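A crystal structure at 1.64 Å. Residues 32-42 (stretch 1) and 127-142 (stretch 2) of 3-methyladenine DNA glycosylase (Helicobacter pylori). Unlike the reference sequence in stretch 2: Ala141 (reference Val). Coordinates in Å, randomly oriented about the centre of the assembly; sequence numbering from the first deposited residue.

Stretch 1 (32-42) EALLGAVLTQN
Stretch 2 127-142: KGIGKESADAILCYAC

The helix running through Ala33 and Ala37, already under way at Glu32, packs almost antiparallel (165° between N-to-C directions) against the helix that starts at Lys131, their axes approaching to 8.5 Å. In register, Ala33 is nearest Ala141, Leu34 nearest Ile137 and Ala37 nearest Ser133, with CA-CA distances of 5.5, 5.2 and 5.2 Å. The stretches together bury 503 Å². Ala33, Leu34, Ala37 and Val38 are buried and apolar, matching Ala136, Ile137 and Ala141.

Glu32, extended through chi1 and chi2 (t, t), does not reach the second helix. Ala33 directs its CB toward it; Ala33 CB lies 3.6 Å from Tyr140 O and 4.3 Å from CB of Ala141, a residue that is Val in the reference sequence. Here the partner helix widens into a pi-type turn at 137-141. Leu34 (t, t) points sideways, Leu34 CG 4.1 Å from CG1 of Ile137 (m, t) and Leu34 CB 4.2 Å from Ala141 CB. Leu35 and Leu39, both m, t, face away, and Gly36 makes no contact.

Ala37 is central. Ala37 CB, small like its partner, packs 3.8 Å from both Ala136 CB and Ile137 CG1, while Ala37 O accepts a 2.8 Å hydrogen bond from Ser133 OG (chi1 m), satisfying the buried hydroxyl. Val38 (t) adds CG2 at 4.0 Å from Ile137 CD1.

After Thr40 (phi/psi -78/-10), Gln41 opens to -58/129. Its side chain (t, t, chi3 -68°) starts sideways, but its amide, one donor and one acceptor, suits the loop before the second helix: Gln41 NE2 donates to Gly128 O, and Gln41 OE1 accepts from Gly130 N, each at 3.0 Å. Water 2 donates to Gln41 OE1 (2.7 Å) and accepts from Ser133 N (3.0 Å). Gly128 (98/-11) adopts a conformation calling for glycine; at N-cap Gly130 (-81/177), a CB would sit a tight 3.3 Å from Gln41 OE1. Asn42 (62/18) turns clear.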

# COMPACT_ATOMS: atom_id res chain seq x y z
N GLU A 32 6.56 5.36 7.34
CA GLU A 32 7.09 5.45 5.96
C GLU A 32 6.22 4.71 4.94
O GLU A 32 6.08 5.18 3.79
CB GLU A 32 8.54 4.87 5.93
CG GLU A 32 9.19 4.82 4.55
CD GLU A 32 10.61 4.30 4.61
OE1 GLU A 32 11.03 3.69 3.60
OE2 GLU A 32 11.29 4.50 5.67
N ALA A 33 5.65 3.57 5.35
CA ALA A 33 4.74 2.82 4.47
C ALA A 33 3.47 3.66 4.18
O ALA A 33 2.99 3.70 3.03
CB ALA A 33 4.37 1.42 5.07
N LEU A 34 2.88 4.30 5.21
CA LEU A 34 1.73 5.21 4.97
C LEU A 34 2.17 6.34 4.00
O LEU A 34 1.44 6.63 3.03
CB LEU A 34 1.24 5.80 6.33
CG LEU A 34 0.08 6.80 6.20
CD1 LEU A 34 -0.67 6.82 7.54
CD2 LEU A 34 0.66 8.21 5.94
N LEU A 35 3.35 6.94 4.20
CA LEU A 35 3.75 8.02 3.29
C LEU A 35 3.88 7.53 1.84
O LEU A 35 3.42 8.19 0.89
CB LEU A 35 5.11 8.65 3.68
CG LEU A 35 5.09 9.35 5.02
CD1 LEU A 35 6.50 9.85 5.27
CD2 LEU A 35 4.11 10.55 5.03
N GLY A 36 4.52 6.39 1.63
CA GLY A 36 4.65 5.89 0.28
C GLY A 36 3.33 5.50 -0.35
O GLY A 36 3.17 5.65 -1.57
N ALA A 37 2.39 4.98 0.44
CA ALA A 37 1.10 4.59 -0.10
C ALA A 37 0.38 5.82 -0.65
O ALA A 37 -0.33 5.71 -1.66
CB ALA A 37 0.25 3.92 1.00
N VAL A 38 0.54 6.97 0.02
CA VAL A 38 -0.07 8.19 -0.48
C VAL A 38 0.68 8.70 -1.71
O VAL A 38 0.03 9.07 -2.71
CB VAL A 38 -0.09 9.26 0.65
CG1 VAL A 38 -0.57 10.61 0.10
CG2 VAL A 38 -1.02 8.75 1.81
N LEU A 39 2.02 8.79 -1.63
CA LEU A 39 2.83 9.37 -2.71
C LEU A 39 2.85 8.58 -3.98
O LEU A 39 3.13 9.16 -5.06
CB LEU A 39 4.26 9.61 -2.26
CG LEU A 39 4.46 10.64 -1.14
CD1 LEU A 39 5.96 10.62 -0.73
CD2 LEU A 39 4.07 11.99 -1.70
N THR A 40 2.53 7.27 -3.90
CA THR A 40 2.55 6.49 -5.12
C THR A 40 1.33 6.67 -6.04
O THR A 40 1.31 6.18 -7.17
CB THR A 40 2.84 5.00 -4.77
OG1 THR A 40 3.27 4.31 -5.96
CG2 THR A 40 1.59 4.30 -4.29
N GLN A 41 0.29 7.35 -5.57
CA GLN A 41 -0.91 7.55 -6.37
C GLN A 41 -0.61 8.25 -7.70
O GLN A 41 0.08 9.27 -7.72
CB GLN A 41 -1.98 8.29 -5.53
CG GLN A 41 -3.37 8.46 -6.21
CD GLN A 41 -4.41 9.02 -5.22
OE1 GLN A 41 -4.81 8.35 -4.24
NE2 GLN A 41 -4.83 10.25 -5.46
N ASN A 42 -1.08 7.66 -8.83
CA ASN A 42 -0.85 8.24 -10.17
C ASN A 42 0.63 8.34 -10.57
O ASN A 42 0.97 9.07 -11.51
CB ASN A 42 -1.60 9.58 -10.32
CG ASN A 42 -3.09 9.37 -10.33
OD1 ASN A 42 -3.58 8.44 -11.01
ND2 ASN A 42 -3.82 10.20 -9.58
N LYS A 127 -9.28 14.20 1.93
CA LYS A 127 -9.44 14.60 0.53
C LYS A 127 -8.24 14.21 -0.33
O LYS A 127 -7.08 14.50 -0.00
CB LYS A 127 -9.69 16.12 0.40
CG LYS A 127 -10.02 16.51 -1.06
CD LYS A 127 -11.00 17.65 -1.09
CE LYS A 127 -11.10 18.18 -2.55
NZ LYS A 127 -12.50 18.45 -2.99
N GLY A 128 -8.54 13.54 -1.42
CA GLY A 128 -7.51 13.17 -2.38
C GLY A 128 -7.01 11.74 -2.21
O GLY A 128 -6.28 11.28 -3.08
N ILE A 129 -7.36 11.04 -1.12
CA ILE A 129 -6.89 9.67 -0.93
C ILE A 129 -7.85 8.73 -1.67
O ILE A 129 -9.02 8.58 -1.26
CB ILE A 129 -6.81 9.30 0.58
CG1 ILE A 129 -5.77 10.19 1.29
CG2 ILE A 129 -6.48 7.75 0.76
CD1 ILE A 129 -5.43 9.78 2.66
N GLY A 130 -7.38 8.09 -2.74
CA GLY A 130 -8.21 7.13 -3.47
C GLY A 130 -8.24 5.74 -2.79
O GLY A 130 -7.57 5.49 -1.76
N LYS A 131 -9.03 4.85 -3.37
CA LYS A 131 -9.20 3.51 -2.77
C LYS A 131 -7.90 2.71 -2.70
O LYS A 131 -7.63 2.05 -1.68
CB LYS A 131 -10.31 2.73 -3.50
CG LYS A 131 -11.64 3.23 -3.09
CD LYS A 131 -12.72 2.51 -3.89
CE LYS A 131 -14.09 3.03 -3.43
NZ LYS A 131 -15.14 2.34 -4.10
N GLU A 132 -7.09 2.76 -3.76
CA GLU A 132 -5.82 2.03 -3.78
C GLU A 132 -4.92 2.50 -2.65
O GLU A 132 -4.34 1.66 -1.93
CB GLU A 132 -5.15 2.16 -5.16
CG GLU A 132 -3.85 1.33 -5.26
CD GLU A 132 -3.15 1.48 -6.63
OE1 GLU A 132 -1.91 1.27 -6.74
OE2 GLU A 132 -3.85 1.81 -7.61
N SER A 133 -4.80 3.82 -2.47
CA SER A 133 -3.96 4.38 -1.40
C SER A 133 -4.55 4.06 -0.02
O SER A 133 -3.78 3.67 0.92
CB SER A 133 -3.84 5.91 -1.53
OG SER A 133 -2.91 6.26 -2.58
N ALA A 134 -5.89 4.18 0.14
CA ALA A 134 -6.50 3.86 1.47
C ALA A 134 -6.24 2.36 1.82
O ALA A 134 -5.87 2.02 2.96
CB ALA A 134 -8.00 4.07 1.45
N ASP A 135 -6.45 1.50 0.85
CA ASP A 135 -6.24 0.05 1.15
C ASP A 135 -4.77 -0.29 1.38
O ASP A 135 -4.45 -1.18 2.21
CB ASP A 135 -6.81 -0.76 0.02
CG ASP A 135 -8.34 -0.77 0.05
OD1 ASP A 135 -8.96 -1.11 -0.99
OD2 ASP A 135 -8.99 -0.39 1.05
N ALA A 136 -3.87 0.39 0.67
CA ALA A 136 -2.43 0.14 0.89
C ALA A 136 -2.02 0.59 2.30
O ALA A 136 -1.20 -0.07 2.97
CB ALA A 136 -1.57 0.85 -0.19
N ILE A 137 -2.62 1.69 2.78
CA ILE A 137 -2.36 2.08 4.17
C ILE A 137 -2.90 0.98 5.13
O ILE A 137 -2.22 0.54 6.08
CB ILE A 137 -3.03 3.46 4.47
CG1 ILE A 137 -2.33 4.58 3.67
CG2 ILE A 137 -3.06 3.74 6.03
CD1 ILE A 137 -3.11 5.95 3.66
N LEU A 138 -4.16 0.54 4.91
CA LEU A 138 -4.75 -0.48 5.81
C LEU A 138 -3.92 -1.80 5.86
O LEU A 138 -3.66 -2.37 6.96
CB LEU A 138 -6.17 -0.86 5.41
CG LEU A 138 -7.16 0.28 5.65
CD1 LEU A 138 -8.51 0.01 4.98
CD2 LEU A 138 -7.38 0.63 7.13
N CYS A 139 -3.50 -2.27 4.70
CA CYS A 139 -2.71 -3.51 4.66
C CYS A 139 -1.27 -3.30 5.09
O CYS A 139 -0.80 -3.92 6.06
CB CYS A 139 -2.74 -4.11 3.20
SG CYS A 139 -1.81 -5.62 3.10
N TYR A 140 -0.53 -2.43 4.39
CA TYR A 140 0.92 -2.36 4.55
C TYR A 140 1.40 -1.45 5.67
O TYR A 140 2.57 -1.54 6.06
CB TYR A 140 1.58 -1.88 3.24
CG TYR A 140 1.33 -2.87 2.13
CD1 TYR A 140 2.13 -4.05 2.03
CD2 TYR A 140 0.37 -2.59 1.12
CE1 TYR A 140 1.99 -4.95 0.98
CE2 TYR A 140 0.19 -3.52 0.04
CZ TYR A 140 1.01 -4.68 -0.00
OH TYR A 140 0.80 -5.57 -1.02
N ALA A 141 0.53 -0.57 6.17
CA ALA A 141 0.88 0.19 7.37
C ALA A 141 0.18 -0.36 8.61
O ALA A 141 0.79 -0.32 9.66
CB ALA A 141 0.61 1.71 7.23
N CYS A 142 -1.06 -0.85 8.51
CA CYS A 142 -1.85 -1.22 9.73
C CYS A 142 -2.04 -2.73 9.95
O CYS A 142 -2.65 -3.14 10.96
CB CYS A 142 -3.25 -0.56 9.68
SG CYS A 142 -3.14 1.24 9.48
O HOH W 1 -0.85 3.63 -7.54
O HOH W 2 -5.21 5.69 -4.78